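Local coordinates for VgrG protein (Vibrio cholerae, PDB 4DTD), which probably cross-links host actin into oligomers through the actin cross-linking domain of a type VI secretion spike protein, at residues S23-E28 with Y94-D99; E30-V35 with T167-G172; Y48-Q53 with V141-N146; F58-D63 with V89-Y94. One frame throughout, in Å; residues are numbered along the deposited sequence.

Contact 1 (S23-E28 with Y94-D99); sequences SSIGIE and YPCEMD
The carbonyl oxygen of Ile25 is gripped from two quarters: Cys96 N donates to Ile25 O at 3.2 Å, tilted 33° from the carbonyl plane, and a water donates to the same oxygen. This water also makes a weak bond to Tyr94 O, bridging the chains beside Pro95, which has no N-H to give. In return Ile25 N meets Cys96 O at 2.9 Å, nearly along the C=O axis, completing a hydrogen-bonded antiparallel pair between strands 23-30 and 84-97. Ser24 and Glu97 form the next, non-hydrogen-bonded pair, and Met98 N then reaches Ser23 O at 3.2 Å. Glu97 starts out away from its partner, but a bend at chi2 (-75°) folds the carboxylate back, and its OE1 accepts from Ser23 N at 3.0 Å on the syn side but 34° out of the carboxylate plane. Lys22 N bonds to the same OE1. On the apolar side, Ile25 CB packs on Met98 CG at 3.7 Å, while the CG2 branch of Ile25 lies 4.1 Å from Cys96 SG. Val177 of strand 173-180 touches Ile25 and Met98, and helix 101-124 backs Cys96. The chemistry implies a pairing held by different means along its length: a main-chain ladder in the middle, a water at one end, and at the other an acidic side chain standing in for a carbonyl acceptor.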
loop_
_atom_site.group_PDB
_atom_site.type_symbol
_atom_site.label_atom_id
_atom_site.label_comp_id
_atom_site.label_asym_id
_atom_site.label_seq_id
_atom_site.Cartn_x
_atom_site.Cartn_y
_atom_site.Cartn_z
ATOM N N SER A 23 -9.607 -5.399 -12.411
ATOM C CA SER A 23 -9.097 -5.186 -11.057
ATOM C C SER A 23 -7.754 -5.873 -10.784
ATOM O O SER A 23 -7.516 -6.988 -11.252
ATOM C CB SER A 23 -10.148 -5.556 -10.011
ATOM O OG SER A 23 -10.674 -6.855 -10.227
ATOM N N SER A 24 -6.877 -5.191 -10.033
ATOM C CA SER A 24 -5.551 -5.697 -9.691
ATOM C C SER A 24 -5.367 -6.022 -8.201
ATOM O O SER A 24 -5.855 -5.301 -7.345
ATOM C CB SER A 24 -4.484 -4.704 -10.132
ATOM O OG SER A 24 -4.602 -3.485 -9.414
ATOM N N ILE A 25 -4.600 -7.073 -7.911
ATOM C CA ILE A 25 -4.222 -7.493 -6.555
ATOM C C ILE A 25 -2.689 -7.490 -6.399
ATOM O O ILE A 25 -1.989 -8.102 -7.209
ATOM C CB ILE A 25 -4.872 -8.856 -6.146
ATOM C CG1 ILE A 25 -4.501 -9.282 -4.710
ATOM C CG2 ILE A 25 -4.608 -9.979 -7.153
ATOM C CD1 ILE A 25 -5.400 -8.781 -3.639
ATOM N N GLY A 26 -2.209 -6.805 -5.357
ATOM C CA GLY A 26 -0.804 -6.722 -4.964
ATOM C C GLY A 26 -0.618 -7.147 -3.516
ATOM O O GLY A 26 -1.196 -6.525 -2.626
ATOM N N ILE A 27 0.176 -8.215 -3.254
ATOM C CA ILE A 27 0.426 -8.723 -1.889
ATOM C C ILE A 27 1.781 -8.298 -1.299
ATOM O O ILE A 27 2.698 -7.919 -2.041
ATOM C CB ILE A 27 0.122 -10.231 -1.724
ATOM C CG1 ILE A 27 1.114 -11.098 -2.545
ATOM C CG2 ILE A 27 -1.361 -10.525 -2.071
ATOM C CD1 ILE A 27 1.267 -12.484 -2.092
ATOM N N GLU A 28 1.884 -8.349 0.045
ATOM C CA GLU A 28 3.048 -7.920 0.817
ATOM C C GLU A 28 3.286 -8.861 1.973
ATOM O O GLU A 28 2.359 -9.154 2.723
ATOM C CB GLU A 28 2.815 -6.508 1.397
ATOM C CG GLU A 28 2.655 -5.374 0.390
ATOM C CD GLU A 28 2.157 -4.069 0.994
ATOM O OE1 GLU A 28 1.027 -3.648 0.653
ATOM O OE2 GLU A 28 2.894 -3.473 1.814
ATOM N N TYR A 94 4.366 -7.776 -7.712
ATOM C CA TYR A 94 4.022 -6.879 -8.796
ATOM C C TYR A 94 2.565 -7.221 -9.041
ATOM O O TYR A 94 2.245 -8.419 -9.080
ATOM C CB TYR A 94 4.874 -7.135 -10.028
ATOM C CG TYR A 94 6.289 -6.614 -9.898
ATOM C CD1 TYR A 94 6.596 -5.294 -10.200
ATOM C CD2 TYR A 94 7.332 -7.458 -9.517
ATOM C CE1 TYR A 94 7.909 -4.829 -10.158
ATOM C CE2 TYR A 94 8.644 -6.997 -9.442
ATOM C CZ TYR A 94 8.932 -5.686 -9.779
ATOM O OH TYR A 94 10.229 -5.230 -9.721
ATOM N N PRO A 95 1.646 -6.212 -9.061
ATOM C CA PRO A 95 0.212 -6.522 -9.219
ATOM C C PRO A 95 -0.149 -7.356 -10.442
ATOM O O PRO A 95 0.535 -7.319 -11.466
ATOM C CB PRO A 95 -0.452 -5.141 -9.284
ATOM C CG PRO A 95 0.664 -4.192 -9.639
ATOM C CD PRO A 95 1.865 -4.751 -8.963
ATOM N N CYS A 96 -1.189 -8.164 -10.291
ATOM C CA CYS A 96 -1.722 -8.993 -11.350
ATOM C C CYS A 96 -3.238 -8.915 -11.307
ATOM O O CYS A 96 -3.791 -8.326 -10.370
ATOM C CB CYS A 96 -1.204 -10.430 -11.264
ATOM S SG CYS A 96 -1.778 -11.361 -9.823
ATOM N N GLU A 97 -3.916 -9.445 -12.341
ATOM C CA GLU A 97 -5.378 -9.474 -12.376
ATOM C C GLU A 97 -5.844 -10.406 -11.268
ATOM O O GLU A 97 -5.195 -11.419 -11.033
ATOM C CB GLU A 97 -5.879 -9.951 -13.748
ATOM C CG GLU A 97 -6.461 -8.837 -14.603
ATOM C CD GLU A 97 -7.848 -8.331 -14.227
ATOM O OE1 GLU A 97 -8.096 -7.112 -14.384
ATOM O OE2 GLU A 97 -8.692 -9.149 -13.790
HETATM N N MSE A 98 -6.927 -10.045 -10.558
HETATM C CA MSE A 98 -7.454 -10.836 -9.443
HETATM C C MSE A 98 -7.985 -12.195 -9.846
HETATM O O MSE A 98 -7.998 -13.114 -9.026
HETATM C CB MSE A 98 -8.536 -10.066 -8.704
HETATM C CG MSE A 98 -8.052 -8.770 -8.080
HETATM SE SE MSE A 98 -9.316 -8.085 -6.745
HETATM C CE MSE A 98 -9.293 -9.585 -5.430
ATOM N N ASP A 99 -8.457 -12.304 -11.096
ATOM C CA ASP A 99 -9.056 -13.487 -11.730
ATOM C C ASP A 99 -7.974 -14.398 -12.359
ATOM O O ASP A 99 -8.273 -15.506 -12.827
ATOM C CB ASP A 99 -10.063 -13.031 -12.820
ATOM C CG ASP A 99 -11.230 -12.147 -12.360
ATOM O OD1 ASP A 99 -11.077 -11.422 -11.336
ATOM O OD2 ASP A 99 -12.271 -12.120 -13.064
HETATM O O HOH W 1 0.220 -9.927 -6.924
#

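Contact 2 (E30-V35 with T167-G172); sequences ELAGLV and TMTPSG
Glu30 N donates to Gly172 O at 2.8 Å with a fairly straight N-H (163°), carrying the antiparallel pairing of strands 23-30 and 173-180 to the end of the first strand, opposite the last loop residue before the second. The side chain of Glu30 then runs alongside the same glycine: its CG lies 3.4 Å from Gly172 O, and the carboxyl carbon CD comes equally close to the CA of Gly172. Beyond this close passage the acid is paired with Lys11, which makes a salt bridge to Glu30 OE2. Thr169 points toward the opposite chain, its hydroxyl turned to the side of its own backbone N (chi1 -41°), and this brings OG1 to Glu30 O in a weak hydrogen bond of 3.3 Å. The same hydroxyl stands near Ala32, with OG1 3.2 Å from Ala32 CB. Residues 169-172 themselves form a type I beta turn, with Pro170 and Ser171 at its corners and a weak bond from Gly172 N to Thr169 O; Asn29 ND2 also bonds to Thr169 O. The turn thus delivers the chain into strand 173-180 just where strand 23-30 leaves off before strand 34-39. Apolar packing follows on the inner side. Leu31 and Met168, a selenomethionine, lie side by side and point the same way, with Leu31 CD2 3.6 Å from Met168 CE and 3.8 Å from its SE. Helix 101-124 receives both, Phe118 touching Leu31, and Leu112 and Ala115 touching Met168.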
loop_
_atom_site.group_PDB
_atom_site.type_symbol
_atom_site.label_atom_id
_atom_site.label_comp_id
_atom_site.label_asym_id
_atom_site.label_seq_id
_atom_site.Cartn_x
_atom_site.Cartn_y
_atom_site.Cartn_z
ATOM N N GLU A 30 6.140 -9.224 5.135
ATOM C CA GLU A 30 7.361 -8.929 5.922
ATOM C C GLU A 30 7.809 -10.266 6.484
ATOM O O GLU A 30 6.966 -10.991 6.988
ATOM C CB GLU A 30 7.150 -7.930 7.095
ATOM C CG GLU A 30 5.998 -6.946 6.973
ATOM C CD GLU A 30 5.259 -6.609 8.263
ATOM O OE1 GLU A 30 5.798 -6.855 9.368
ATOM O OE2 GLU A 30 4.102 -6.142 8.158
ATOM N N LEU A 31 9.097 -10.621 6.327
ATOM C CA LEU A 31 9.644 -11.907 6.769
ATOM C C LEU A 31 10.196 -11.856 8.183
ATOM O O LEU A 31 10.568 -10.788 8.674
ATOM C CB LEU A 31 10.749 -12.422 5.823
ATOM C CG LEU A 31 10.446 -12.507 4.343
ATOM C CD1 LEU A 31 11.625 -13.073 3.588
ATOM C CD2 LEU A 31 9.166 -13.289 4.074
ATOM N N ALA A 32 10.288 -13.036 8.824
ATOM C CA ALA A 32 10.867 -13.167 10.153
ATOM C C ALA A 32 11.965 -14.178 10.050
ATOM O O ALA A 32 11.857 -15.151 9.280
ATOM C CB ALA A 32 9.823 -13.614 11.175
ATOM N N GLY A 33 13.006 -13.960 10.839
ATOM C CA GLY A 33 14.139 -14.874 10.859
ATOM C C GLY A 33 15.385 -14.324 10.208
ATOM O O GLY A 33 16.440 -14.956 10.277
ATOM N N LEU A 34 15.278 -13.142 9.566
ATOM C CA LEU A 34 16.430 -12.542 8.932
ATOM C C LEU A 34 16.270 -11.071 8.744
ATOM O O LEU A 34 15.167 -10.542 8.896
ATOM C CB LEU A 34 16.866 -13.259 7.613
ATOM C CG LEU A 34 15.831 -13.380 6.468
ATOM C CD1 LEU A 34 15.597 -12.066 5.799
ATOM C CD2 LEU A 34 16.336 -14.328 5.403
ATOM N N VAL A 35 17.392 -10.417 8.413
ATOM C CA VAL A 35 17.492 -8.996 8.103
ATOM C C VAL A 35 18.344 -8.783 6.832
ATOM O O VAL A 35 19.233 -9.570 6.508
ATOM C CB VAL A 35 18.116 -8.174 9.277
ATOM C CG1 VAL A 35 17.148 -8.002 10.447
ATOM C CG2 VAL A 35 19.467 -8.740 9.724
ATOM N N THR A 167 10.343 -18.330 6.972
ATOM C CA THR A 167 8.947 -18.533 6.661
ATOM C C THR A 167 8.249 -17.216 6.272
ATOM O O THR A 167 8.746 -16.133 6.585
ATOM C CB THR A 167 8.363 -19.217 7.928
ATOM O OG1 THR A 167 7.740 -20.464 7.625
ATOM C CG2 THR A 167 7.536 -18.289 8.814
HETATM N N MSE A 168 7.082 -17.338 5.601
HETATM C CA MSE A 168 6.148 -16.264 5.263
HETATM C C MSE A 168 5.458 -15.936 6.591
HETATM O O MSE A 168 4.638 -16.717 7.059
HETATM C CB MSE A 168 5.091 -16.745 4.233
HETATM C CG MSE A 168 5.623 -16.958 2.809
HETATM SE SE MSE A 168 6.709 -15.444 2.173
HETATM C CE MSE A 168 8.424 -16.261 2.227
ATOM N N THR A 169 5.845 -14.849 7.240
ATOM C CA THR A 169 5.271 -14.448 8.529
ATOM C C THR A 169 3.784 -14.062 8.364
ATOM O O THR A 169 3.484 -13.172 7.567
ATOM C CB THR A 169 6.100 -13.294 9.129
ATOM O OG1 THR A 169 7.481 -13.556 8.928
ATOM C CG2 THR A 169 5.859 -13.097 10.587
ATOM N N PRO A 170 2.838 -14.706 9.083
ATOM C CA PRO A 170 1.413 -14.315 8.938
ATOM C C PRO A 170 1.093 -12.905 9.448
ATOM O O PRO A 170 0.215 -12.245 8.892
ATOM C CB PRO A 170 0.652 -15.382 9.730
ATOM C CG PRO A 170 1.652 -15.945 10.680
ATOM C CD PRO A 170 3.005 -15.821 10.038
ATOM N N SER A 171 1.790 -12.437 10.488
ATOM C CA SER A 171 1.564 -11.079 11.007
ATOM C C SER A 171 2.144 -10.028 10.040
ATOM O O SER A 171 1.718 -8.872 10.054
ATOM C CB SER A 171 2.135 -10.913 12.416
ATOM O OG SER A 171 3.528 -11.177 12.477
ATOM N N GLY A 172 3.061 -10.458 9.179
ATOM C CA GLY A 172 3.676 -9.608 8.167
ATOM C C GLY A 172 2.888 -9.439 6.880
ATOM O O GLY A 172 3.431 -8.901 5.918
#

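Contact 3 (Y48-Q53 with V141-N146); sequences YVKSAQ and VIEITN
Tyr48 and Glu143 make the closely fitted part of this contact: the CB of Glu143 sits over one face of the Tyr48 ring, 3.7 Å from its centroid and 18° off the normal, a CH-pi contact. The two side chains run side by side in the same direction, with ring and carboxylate planes turned 47° apart. What carries the ring there is chi1 of Tyr48 (64°), which sets CG between the backbone N and the carbonyl carbon. Underneath, the main chains are tied closely, Glu143 N to Tyr48 O at 2.8 Å and almost straight, with Tyr48 N returning a bond to Glu143 O. A second such couple joins Lys50 and Val141, where Val141 N meets Lys50 O at 2.8 Å. Between these two hydrogen-bonded pairs lies the non-hydrogen-bonded pair Val49 and Ile142, so this is regular antiparallel pairing of strands 45-51 and 140-144. Its buried face holds Val49 CG2 against Ile142 CG1 at 4.1 Å; strand 56-68 packs on Val49, and Trp113, Leu114 and His117 of helix 101-124 on Ile142. The face that carries Tyr48, Lys50, Val141 and Glu143 is partly exposed, and away from the ring it loosens. There Lys50, extended beyond CG, crosses Glu143 obliquely and forms a salt bridge, NZ to Glu143 OE1 at 2.8 Å on the anti side of the carboxylate. Farther out, Thr145 OG1 comes only to 4.1 Å of Tyr48 CD1, at the ring's edge, and Ala52 brushes Val141 CG2 from an exposed position.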
loop_
_atom_site.group_PDB
_atom_site.type_symbol
_atom_site.label_atom_id
_atom_site.label_comp_id
_atom_site.label_asym_id
_atom_site.label_seq_id
_atom_site.Cartn_x
_atom_site.Cartn_y
_atom_site.Cartn_z
ATOM N N TYR A 48 14.675 -8.434 -7.193
ATOM C CA TYR A 48 13.339 -8.952 -7.515
ATOM C C TYR A 48 13.410 -10.415 -7.954
ATOM O O TYR A 48 14.484 -10.910 -8.302
ATOM C CB TYR A 48 12.592 -8.071 -8.560
ATOM C CG TYR A 48 13.220 -7.993 -9.939
ATOM C CD1 TYR A 48 14.184 -7.032 -10.235
ATOM C CD2 TYR A 48 12.803 -8.839 -10.973
ATOM C CE1 TYR A 48 14.757 -6.944 -11.503
ATOM C CE2 TYR A 48 13.349 -8.742 -12.256
ATOM C CZ TYR A 48 14.329 -7.795 -12.515
ATOM O OH TYR A 48 14.921 -7.707 -13.757
ATOM N N VAL A 49 12.253 -11.080 -8.009
ATOM C CA VAL A 49 12.167 -12.465 -8.472
ATOM C C VAL A 49 11.247 -12.497 -9.697
ATOM O O VAL A 49 10.186 -11.870 -9.700
ATOM C CB VAL A 49 11.742 -13.446 -7.340
ATOM C CG1 VAL A 49 11.318 -14.800 -7.872
ATOM C CG2 VAL A 49 12.849 -13.609 -6.306
ATOM N N LYS A 50 11.687 -13.185 -10.752
ATOM C CA LYS A 50 10.905 -13.339 -11.960
ATOM C C LYS A 50 10.736 -14.811 -12.295
ATOM O O LYS A 50 11.452 -15.661 -11.757
ATOM C CB LYS A 50 11.532 -12.554 -13.132
ATOM C CG LYS A 50 12.919 -13.002 -13.558
ATOM C CD LYS A 50 13.486 -12.094 -14.625
ATOM C CE LYS A 50 14.804 -12.650 -15.124
ATOM N NZ LYS A 50 15.444 -11.763 -16.135
ATOM N N SER A 51 9.790 -15.125 -13.188
ATOM C CA SER A 51 9.621 -16.492 -13.666
ATOM C C SER A 51 10.708 -16.677 -14.722
ATOM O O SER A 51 11.226 -15.686 -15.229
ATOM C CB SER A 51 8.246 -16.664 -14.304
ATOM O OG SER A 51 8.224 -16.076 -15.595
ATOM N N ALA A 52 11.033 -17.917 -15.082
ATOM C CA ALA A 52 12.033 -18.207 -16.121
ATOM C C ALA A 52 11.632 -17.605 -17.480
ATOM O O ALA A 52 12.491 -17.272 -18.293
ATOM C CB ALA A 52 12.205 -19.704 -16.257
ATOM N N GLN A 53 10.331 -17.419 -17.684
ATOM C CA GLN A 53 9.733 -16.856 -18.891
ATOM C C GLN A 53 9.858 -15.326 -18.973
ATOM O O GLN A 53 9.594 -14.763 -20.031
ATOM C CB GLN A 53 8.268 -17.324 -19.036
ATOM C CG GLN A 53 8.108 -18.844 -19.282
ATOM C CD GLN A 53 8.344 -19.732 -18.065
ATOM O OE1 GLN A 53 7.891 -19.449 -16.944
ATOM N NE2 GLN A 53 9.055 -20.841 -18.264
ATOM N N VAL A 141 13.765 -17.069 -10.974
ATOM C CA VAL A 141 15.077 -16.438 -11.137
ATOM C C VAL A 141 15.175 -15.207 -10.231
ATOM O O VAL A 141 14.267 -14.383 -10.240
ATOM C CB VAL A 141 15.377 -16.055 -12.628
ATOM C CG1 VAL A 141 16.765 -15.414 -12.789
ATOM C CG2 VAL A 141 15.216 -17.245 -13.572
ATOM N N ILE A 142 16.291 -15.071 -9.477
ATOM C CA ILE A 142 16.538 -13.902 -8.650
ATOM C C ILE A 142 17.354 -12.898 -9.469
ATOM O O ILE A 142 18.385 -13.256 -10.035
ATOM C CB ILE A 142 17.296 -14.223 -7.320
ATOM C CG1 ILE A 142 16.578 -15.277 -6.455
ATOM C CG2 ILE A 142 17.543 -12.913 -6.505
ATOM C CD1 ILE A 142 17.404 -15.695 -5.241
ATOM N N GLU A 143 16.928 -11.637 -9.475
ATOM C CA GLU A 143 17.681 -10.545 -10.087
ATOM C C GLU A 143 18.085 -9.588 -8.967
ATOM O O GLU A 143 17.278 -9.263 -8.112
ATOM C CB GLU A 143 16.878 -9.835 -11.178
ATOM C CG GLU A 143 16.681 -10.695 -12.423
ATOM C CD GLU A 143 17.841 -10.746 -13.411
ATOM O OE1 GLU A 143 17.563 -10.825 -14.629
ATOM O OE2 GLU A 143 19.020 -10.702 -12.984
ATOM N N ILE A 144 19.355 -9.233 -8.914
ATOM C CA ILE A 144 19.860 -8.345 -7.886
ATOM C C ILE A 144 20.038 -6.976 -8.498
ATOM O O ILE A 144 20.816 -6.784 -9.426
ATOM C CB ILE A 144 21.131 -8.907 -7.179
ATOM C CG1 ILE A 144 20.808 -10.218 -6.408
ATOM C CG2 ILE A 144 21.782 -7.856 -6.271
ATOM C CD1 ILE A 144 19.724 -10.094 -5.230
ATOM N N THR A 145 19.278 -6.039 -7.973
ATOM C CA THR A 145 19.158 -4.640 -8.363
ATOM C C THR A 145 20.198 -3.782 -7.647
ATOM O O THR A 145 20.661 -2.790 -8.196
ATOM C CB THR A 145 17.663 -4.274 -8.178
ATOM O OG1 THR A 145 17.056 -4.230 -9.462
ATOM C CG2 THR A 145 17.421 -3.034 -7.384
ATOM N N ASN A 146 20.562 -4.176 -6.423
ATOM C CA ASN A 146 21.565 -3.505 -5.606
ATOM C C ASN A 146 22.427 -4.551 -4.892
ATOM O O ASN A 146 21.978 -5.178 -3.927
ATOM C CB ASN A 146 20.879 -2.602 -4.602
ATOM C CG ASN A 146 21.787 -1.630 -3.939
ATOM O OD1 ASN A 146 23.027 -1.731 -3.970
ATOM N ND2 ASN A 146 21.180 -0.642 -3.351
#

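Contact 4 (F58-D63 with V89-Y94); sequences FMLTKD and VELVSY
A beta-hairpin with a long connection brings Phe58-Asp63 against Val89-Tyr94, parts of strands 56-68 and 84-97. One main-chain acceptor is doubly used: Glu90 O takes Thr61 N and, at 2.9 Å, Thr61 OG1, the hydroxyl coming from 38° above the carbonyl plane. With chi1 at 67°, OG1 of Thr61 lies between its own N and carbonyl carbon, within reach of Glu90 O. Nearby, Met59 N reaches Val92 O at 2.7 Å, and Val92 N answers to Met59 O. Met59, a selenomethionine, crosses Tyr94 at about a right angle in a Met-aromatic contact, its SE lying 5.0 Å from the ring centroid and oblique to it, while its CG comes within 3.3 Å of Tyr94 OH. On the face of Phe58, Leu60 and Leu91 the packing is mainly apolar: Phe58 and Leu91 point the same way, with CE1 of Phe58 3.7 Å from CG of Leu91. At the far end the carboxylates of Asp63 and Glu90 stand near each other, OD1 to OE1 4.4 Å, with Lys11 touching both side chains. Alternating hydrogen-bonded and non-hydrogen-bonded pairs, with Phe58 and Leu60 turned to helix 101-124, are typical of an antiparallel beta ladder packed against a helix.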
loop_
_atom_site.group_PDB
_atom_site.type_symbol
_atom_site.label_atom_id
_atom_site.label_comp_id
_atom_site.label_asym_id
_atom_site.label_seq_id
_atom_site.Cartn_x
_atom_site.Cartn_y
_atom_site.Cartn_z
ATOM N N PHE A 58 7.713 -10.480 -7.775
ATOM C CA PHE A 58 7.722 -9.657 -6.574
ATOM C C PHE A 58 9.086 -8.994 -6.378
ATOM O O PHE A 58 10.080 -9.458 -6.938
ATOM C CB PHE A 58 7.307 -10.506 -5.342
ATOM C CG PHE A 58 8.218 -11.652 -4.979
ATOM C CD1 PHE A 58 9.344 -11.445 -4.181
ATOM C CD2 PHE A 58 7.941 -12.945 -5.410
ATOM C CE1 PHE A 58 10.198 -12.506 -3.857
ATOM C CE2 PHE A 58 8.789 -14.012 -5.070
ATOM C CZ PHE A 58 9.897 -13.790 -4.277
HETATM N N MSE A 59 9.135 -7.936 -5.588
HETATM C CA MSE A 59 10.385 -7.264 -5.230
HETATM C C MSE A 59 10.821 -7.702 -3.850
HETATM O O MSE A 59 9.987 -7.988 -2.985
HETATM C CB MSE A 59 10.196 -5.752 -5.124
HETATM C CG MSE A 59 9.799 -5.083 -6.404
HETATM SE SE MSE A 59 9.129 -3.291 -5.985
HETATM C CE MSE A 59 9.094 -2.540 -7.810
ATOM N N LEU A 60 12.134 -7.642 -3.626
ATOM C CA LEU A 60 12.798 -7.844 -2.331
ATOM C C LEU A 60 13.120 -6.425 -1.851
ATOM O O LEU A 60 13.807 -5.656 -2.554
ATOM C CB LEU A 60 14.099 -8.646 -2.500
ATOM C CG LEU A 60 13.982 -10.151 -2.589
ATOM C CD1 LEU A 60 13.565 -10.593 -3.970
ATOM C CD2 LEU A 60 15.286 -10.763 -2.267
ATOM N N THR A 61 12.543 -6.042 -0.711
ATOM C CA THR A 61 12.732 -4.699 -0.174
ATOM C C THR A 61 13.144 -4.682 1.297
ATOM O O THR A 61 12.866 -5.621 2.046
ATOM C CB THR A 61 11.414 -3.886 -0.270
ATOM O OG1 THR A 61 10.456 -4.461 0.617
ATOM C CG2 THR A 61 10.856 -3.784 -1.685
ATOM N N LYS A 62 13.735 -3.560 1.731
ATOM C CA LYS A 62 14.007 -3.370 3.149
ATOM C C LYS A 62 12.693 -2.807 3.733
ATOM O O LYS A 62 11.975 -2.086 3.041
ATOM C CB LYS A 62 15.212 -2.436 3.398
ATOM C CG LYS A 62 15.090 -1.056 2.806
ATOM C CD LYS A 62 16.200 -0.162 3.298
ATOM C CE LYS A 62 16.090 1.200 2.686
ATOM N NZ LYS A 62 17.308 2.003 2.904
ATOM N N ASP A 63 12.348 -3.185 4.954
ATOM C CA ASP A 63 11.113 -2.729 5.568
ATOM C C ASP A 63 11.370 -1.880 6.833
ATOM O O ASP A 63 11.613 -0.684 6.721
ATOM C CB ASP A 63 10.156 -3.920 5.797
ATOM C CG ASP A 63 8.801 -3.611 6.430
ATOM O OD1 ASP A 63 8.299 -2.462 6.257
ATOM O OD2 ASP A 63 8.254 -4.504 7.117
ATOM N N VAL A 89 13.057 -7.681 6.003
ATOM C CA VAL A 89 12.838 -7.879 4.585
ATOM C C VAL A 89 11.352 -8.016 4.309
ATOM O O VAL A 89 10.637 -8.735 4.992
ATOM C CB VAL A 89 13.650 -9.099 4.054
ATOM C CG1 VAL A 89 13.299 -9.425 2.582
ATOM C CG2 VAL A 89 15.142 -8.855 4.211
ATOM N N GLU A 90 10.896 -7.347 3.288
ATOM C CA GLU A 90 9.518 -7.457 2.879
ATOM C C GLU A 90 9.475 -7.874 1.416
ATOM O O GLU A 90 10.202 -7.314 0.606
ATOM C CB GLU A 90 8.791 -6.123 3.100
ATOM C CG GLU A 90 7.304 -6.317 3.374
ATOM C CD GLU A 90 6.387 -5.167 3.015
ATOM O OE1 GLU A 90 6.867 -4.180 2.410
ATOM O OE2 GLU A 90 5.177 -5.261 3.325
ATOM N N LEU A 91 8.617 -8.837 1.082
ATOM C CA LEU A 91 8.378 -9.324 -0.289
ATOM C C LEU A 91 7.105 -8.610 -0.800
ATOM O O LEU A 91 6.033 -8.738 -0.203
ATOM C CB LEU A 91 8.183 -10.845 -0.256
ATOM C CG LEU A 91 9.435 -11.773 -0.344
ATOM C CD1 LEU A 91 10.706 -11.152 0.146
ATOM C CD2 LEU A 91 9.171 -13.117 0.267
ATOM N N VAL A 92 7.268 -7.765 -1.845
ATOM C CA VAL A 92 6.195 -6.944 -2.414
ATOM C C VAL A 92 5.903 -7.380 -3.863
ATOM O O VAL A 92 6.721 -7.171 -4.760
ATOM C CB VAL A 92 6.508 -5.420 -2.257
ATOM C CG1 VAL A 92 5.427 -4.570 -2.915
ATOM C CG2 VAL A 92 6.646 -5.043 -0.786
ATOM N N SER A 93 4.750 -8.011 -4.077
ATOM C CA SER A 93 4.397 -8.514 -5.392
ATOM C C SER A 93 4.138 -7.433 -6.445
ATOM O O SER A 93 3.751 -6.314 -6.118
ATOM C CB SER A 93 3.225 -9.485 -5.308
ATOM O OG SER A 93 1.996 -8.783 -5.214
ATOM N N TYR A 94 4.366 -7.776 -7.712
ATOM C CA TYR A 94 4.022 -6.879 -8.796
ATOM C C TYR A 94 2.565 -7.221 -9.041
ATOM O O TYR A 94 2.245 -8.419 -9.080
ATOM C CB TYR A 94 4.874 -7.135 -10.028
ATOM C CG TYR A 94 6.289 -6.614 -9.898
ATOM C CD1 TYR A 94 6.596 -5.294 -10.200
ATOM C CD2 TYR A 94 7.332 -7.458 -9.517
ATOM C CE1 TYR A 94 7.909 -4.829 -10.158
ATOM C CE2 TYR A 94 8.644 -6.997 -9.442
ATOM C CZ TYR A 94 8.932 -5.686 -9.779
ATOM O OH TYR A 94 10.229 -5.230 -9.721
#

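Contacts 1 and 4 are largely buried and share strand 84-97, which pairs with strand 23-30 in one and strand 56-68 in the other; Ser93 OG of contact 4 probably bonds Ile27 N of contact 1. Contacts 2 and 3 are partly buried. Contact 3 continues from contact 4 through strand 45-51, where Val49 N probably bonds Phe58 O, and its outward face relies on a salt bridge. Contact 2 is made by loops rather than a full ladder, and probably joins contact 4 through Leu31 N and Val89 O. Helix 101-124 touches residues of all four, whereas acidic groups gather where Glu28, Glu30, Asp63 and Glu90 of contacts 1, 2 and 4 converge.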